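Local coordinates for translocator protein BipD (Burkholderia pseudomallei, PDB 3NFT) that is required for invasion of epithelial cells and survival within host cells, and probably regulates type III secretion of effectors from the tip of the needle, at residues 152-155 / 156-160; 72-75 / 76-79. All coordinates share one frame; numbering follows the deposited sequence. Where two conformers were deposited one is given.

Contact 1 of 2, residues 152-155 / 156-160; sequences QSVA and DVMSK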
loop_
_atom_site.group_PDB
_atom_site.type_symbol
_atom_site.label_atom_id
_atom_site.label_comp_id
_atom_site.label_asym_id
_atom_site.label_seq_id
_atom_site.Cartn_x
_atom_site.Cartn_y
_atom_site.Cartn_z
ATOM N N GLN A 152 -19.051 -29.638 11.093
ATOM C CA GLN A 152 -18.743 -30.825 11.853
ATOM C C GLN A 152 -19.802 -31.149 12.874
ATOM O O GLN A 152 -20.206 -32.296 13.024
ATOM C CB GLN A 152 -17.358 -30.710 12.506
ATOM C CG GLN A 152 -16.832 -31.927 13.239
ATOM C CD GLN A 152 -15.387 -31.723 13.701
ATOM O OE1 GLN A 152 -14.852 -30.616 13.633
ATOM N NE2 GLN A 152 -14.741 -32.776 14.140
ATOM N N SER A 153 -20.270 -30.124 13.585
ATOM C CA SER A 153 -21.245 -30.346 14.646
ATOM C C SER A 153 -22.597 -30.775 14.062
ATOM O O SER A 153 -23.326 -31.554 14.670
ATOM C CB SER A 153 -21.394 -29.092 15.522
ATOM O OG SER A 153 -22.056 -28.046 14.839
ATOM N N VAL A 154 -22.914 -30.301 12.850
ATOM C CA VAL A 154 -24.128 -30.724 12.142
ATOM C C VAL A 154 -23.973 -32.183 11.693
ATOM O O VAL A 154 -24.843 -32.997 11.885
ATOM C CB VAL A 154 -24.466 -29.787 10.981
ATOM C CG1 VAL A 154 -25.659 -30.304 10.181
ATOM C CG2 VAL A 154 -24.738 -28.347 11.470
ATOM N N ALA A 155 -22.805 -32.528 11.165
ATOM C CA ALA A 155 -22.543 -33.938 10.853
ATOM C C ALA A 155 -22.647 -34.853 12.055
ATOM O O ALA A 155 -23.163 -35.964 11.962
ATOM C CB ALA A 155 -21.185 -34.076 10.154
ATOM N N ASP A 156 -22.177 -34.364 13.205
ATOM C CA ASP A 156 -22.184 -35.108 14.448
ATOM C C ASP A 156 -23.645 -35.352 14.868
ATOM O O ASP A 156 -24.052 -36.475 15.128
ATOM C CB ASP A 156 -21.436 -34.286 15.503
ATOM C CG ASP A 156 -21.113 -35.051 16.772
ATOM O OD1 ASP A 156 -21.474 -36.227 16.949
ATOM O OD2 ASP A 156 -20.461 -34.413 17.643
ATOM N N VAL A 157 -24.465 -34.282 14.921
ATOM C CA VAL A 157 -25.854 -34.460 15.315
ATOM C C VAL A 157 -26.647 -35.330 14.334
ATOM O O VAL A 157 -27.489 -36.129 14.760
ATOM C CB VAL A 157 -26.547 -33.135 15.642
ATOM C CG1 VAL A 157 -27.000 -32.421 14.393
ATOM C CG2 VAL A 157 -27.728 -33.395 16.591
ATOM N N MET A 158 -26.357 -35.222 13.035
ATOM C CA MET A 158 -27.068 -36.016 12.046
ATOM C C MET A 158 -26.656 -37.477 12.104
ATOM O O MET A 158 -27.347 -38.336 11.542
ATOM C CB MET A 158 -26.911 -35.443 10.631
ATOM C CG MET A 158 -27.485 -34.055 10.499
ATOM S SD MET A 158 -27.436 -33.471 8.783
ATOM C CE MET A 158 -25.692 -33.567 8.386
ATOM N N SER A 159 -25.514 -37.747 12.745
ATOM C CA SER A 159 -25.073 -39.117 12.987
ATOM C C SER A 159 -25.741 -39.641 14.278
ATOM O O SER A 159 -26.351 -40.701 14.280
ATOM C CB SER A 159 -23.564 -39.162 13.108
ATOM O OG SER A 159 -22.938 -38.726 11.918
ATOM N N LYS A 160 -25.614 -38.888 15.367
ATOM C CA LYS A 160 -26.179 -39.265 16.657
ATOM C C LYS A 160 -27.679 -39.490 16.603
ATOM O O LYS A 160 -28.199 -40.418 17.231
ATOM C CB LYS A 160 -25.874 -38.190 17.701
ATOM C CG LYS A 160 -24.460 -38.150 18.160
ATOM C CD LYS A 160 -24.245 -37.059 19.204
ATOM C CE LYS A 160 -23.065 -37.351 20.093
ATOM N NZ LYS A 160 -21.789 -37.472 19.339
#
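Asp156 N donates to Gln152 O at 2.9 Å, and with this bond the last turns of helix 121-160, in a predicted coiled-coil region, continue their i to i+4 pattern. The Asp156 carboxylate leads away from the preceding turn, because CG stands anti to the backbone N (chi1 -168°). There OD1 takes Lys160 NZ at 2.7 Å on its syn side, a salt bridge one turn apart that suits a partly exposed flank. Val157 N follows with a nearly straight bond to Ser153 O. Val157 CG1 comes within 3.4 Å of Val154 O; the branched side chain packs against Leu183 and Val187 of helix 177-189. Met158 N donates to Val154 O at 2.9 Å. The Met158 thioether chain, flexible enough to bend at chi3 (-58°), folds back along the helix; in the conformer given, CE comes to 3.7 Å from CG1 of the compact Val154, and both side chains also touch Phe54 of helix 41-56. At Ser159 the backbone N-H makes a weak bond to Ala155 O, bent to 128°, while the hydroxyl OG gives a shorter one, 2.8 Å, to the same oxygen. OG also accepts from Ala73 N. A small, buried serine can fold its hydroxyl back in this way; the carbonyl near the helix end is held mainly by the hydroxyl, with a weak second bond from the backbone N, and giving its proton to Ala155 O leaves the oxygen of OG able to hold the neighbouring loop.

Contact 2 of 2, residues 72-75 / 76-79; sequences RANL and TVFD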
loop_
_atom_site.group_PDB
_atom_site.type_symbol
_atom_site.label_atom_id
_atom_site.label_comp_id
_atom_site.label_asym_id
_atom_site.label_seq_id
_atom_site.Cartn_x
_atom_site.Cartn_y
_atom_site.Cartn_z
ATOM N N ARG A 72 -23.449 -42.830 8.998
ATOM C CA ARG A 72 -22.961 -41.778 9.891
ATOM C C ARG A 72 -21.631 -41.231 9.382
ATOM O O ARG A 72 -20.957 -41.865 8.560
ATOM C CB ARG A 72 -22.848 -42.326 11.303
ATOM C CG ARG A 72 -24.249 -42.680 11.864
ATOM C CD ARG A 72 -24.195 -43.549 13.030
ATOM N NE ARG A 72 -25.442 -44.289 13.305
ATOM C CZ ARG A 72 -26.150 -44.267 14.425
ATOM N NH1 ARG A 72 -25.781 -43.529 15.474
ATOM N NH2 ARG A 72 -27.244 -45.020 14.502
ATOM N N ALA A 73 -21.239 -40.072 9.907
ATOM C CA ALA A 73 -20.070 -39.358 9.476
ATOM C C ALA A 73 -18.836 -39.703 10.300
ATOM O O ALA A 73 -18.884 -39.704 11.530
ATOM C CB ALA A 73 -20.343 -37.810 9.564
ATOM N N ASN A 74 -17.700 -39.890 9.632
ATOM C CA ASN A 74 -16.382 -39.955 10.251
ATOM C C ASN A 74 -15.972 -38.520 10.497
ATOM O O ASN A 74 -15.545 -37.799 9.599
ATOM C CB ASN A 74 -15.376 -40.692 9.331
ATOM C CG ASN A 74 -13.976 -40.701 9.868
ATOM O OD1 ASN A 74 -13.706 -40.145 10.936
ATOM N ND2 ASN A 74 -13.035 -41.342 9.115
ATOM N N LEU A 75 -16.147 -38.072 11.733
ATOM C CA LEU A 75 -15.946 -36.646 12.013
ATOM C C LEU A 75 -14.470 -36.220 11.947
ATOM O O LEU A 75 -14.163 -35.027 11.879
ATOM C CB LEU A 75 -16.543 -36.276 13.378
ATOM C CG LEU A 75 -18.015 -36.568 13.558
ATOM C CD1 LEU A 75 -18.412 -36.351 15.042
ATOM C CD2 LEU A 75 -18.854 -35.681 12.626
ATOM N N THR A 76 -13.559 -37.187 12.006
ATOM C CA THR A 76 -12.145 -36.848 11.943
ATOM C C THR A 76 -11.768 -36.177 10.613
ATOM O O THR A 76 -10.744 -35.488 10.554
ATOM C CB THR A 76 -11.226 -38.056 12.156
ATOM O OG1 THR A 76 -11.228 -38.921 11.000
ATOM C CG2 THR A 76 -11.660 -38.846 13.424
ATOM N N VAL A 77 -12.532 -36.420 9.548
ATOM C CA VAL A 77 -12.264 -35.734 8.297
ATOM C C VAL A 77 -12.390 -34.219 8.457
ATOM O O VAL A 77 -11.677 -33.419 7.851
ATOM C CB VAL A 77 -13.229 -36.276 7.204
ATOM C CG1 VAL A 77 -12.944 -35.660 5.845
ATOM C CG2 VAL A 77 -13.167 -37.834 7.149
ATOM N N PHE A 78 -13.339 -33.805 9.274
ATOM C CA PHE A 78 -13.497 -32.406 9.549
ATOM C C PHE A 78 -12.356 -31.844 10.385
ATOM O O PHE A 78 -11.925 -30.714 10.165
ATOM C CB PHE A 78 -14.838 -32.158 10.275
ATOM C CG PHE A 78 -16.065 -32.580 9.506
ATOM C CD1 PHE A 78 -16.442 -33.934 9.459
ATOM C CD2 PHE A 78 -16.830 -31.669 8.758
ATOM C CE1 PHE A 78 -17.524 -34.365 8.739
ATOM C CE2 PHE A 78 -17.943 -32.104 8.049
ATOM C CZ PHE A 78 -18.295 -33.453 8.031
ATOM N N ASP A 79 -11.886 -32.620 11.368
ATOM C CA ASP A 79 -10.700 -32.255 12.129
ATOM C C ASP A 79 -9.494 -32.060 11.225
ATOM O O ASP A 79 -8.778 -31.081 11.347
ATOM C CB ASP A 79 -10.366 -33.299 13.192
ATOM C CG ASP A 79 -11.492 -33.497 14.193
ATOM O OD1 ASP A 79 -11.962 -32.478 14.789
ATOM O OD2 ASP A 79 -11.908 -34.671 14.378
#
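Asn74 OD1 accepts two bonds from Thr76: one from the hydroxyl OG1 at 2.8 Å and one from the backbone N at 3.1 Å. Both donors come from the same face of the amide plane, with Thr76 N 40° out of it rather than on a lone pair. The asparagine reaches forward because CG lies anti to its own backbone N (chi1 176°), and the beta-hydroxyl of threonine turns back to meet it, letting one residue supply both donors. This is a side-chain cap at the start of helix 76-103. Asparagine suits the place because its short carbonyl can accept a backbone N-H of the first turn, which has no carbonyl of an earlier helical turn to bind. Weaker backbone bonds continue the turn: Val77 N to Asn74 O at 3.3 Å, and Phe78 N and Asp79 N both to Leu75 O. Beyond them, Val77 CG2 sits 3.4 Å from Asn74 O, and this apolar branched side chain also touches Ala49 of helix 41-56. The ring of Phe78 turns its edge to the Leu75 carbonyl, with CD1 3.5 Å from Leu75 O. Broad and apolar, this buried ring also meets Phe151 and Ala155 of helix 121-160.

How the contacts relate
Along the chain contact 2 comes first, where the loop after strand 66-68 enters helix 76-103; contact 1 follows near the C-terminal end of the next helix, 121-160. Their centres are about 9 Å apart, on the same side of the chain's centre, and they touch directly. Gln152 NE2 probably hydrogen-bonds to Asp79 OD1, at 2.9 Å, which would tie the beginning of one helix to a late turn of the other. Arg72, in the loop before helix 76-103, forms a salt bridge with Asp163. Helix 41-56 packs on apolar side chains of both contacts, consistent with the N-terminal domain's role in shielding the coiled coil from premature oligomerization.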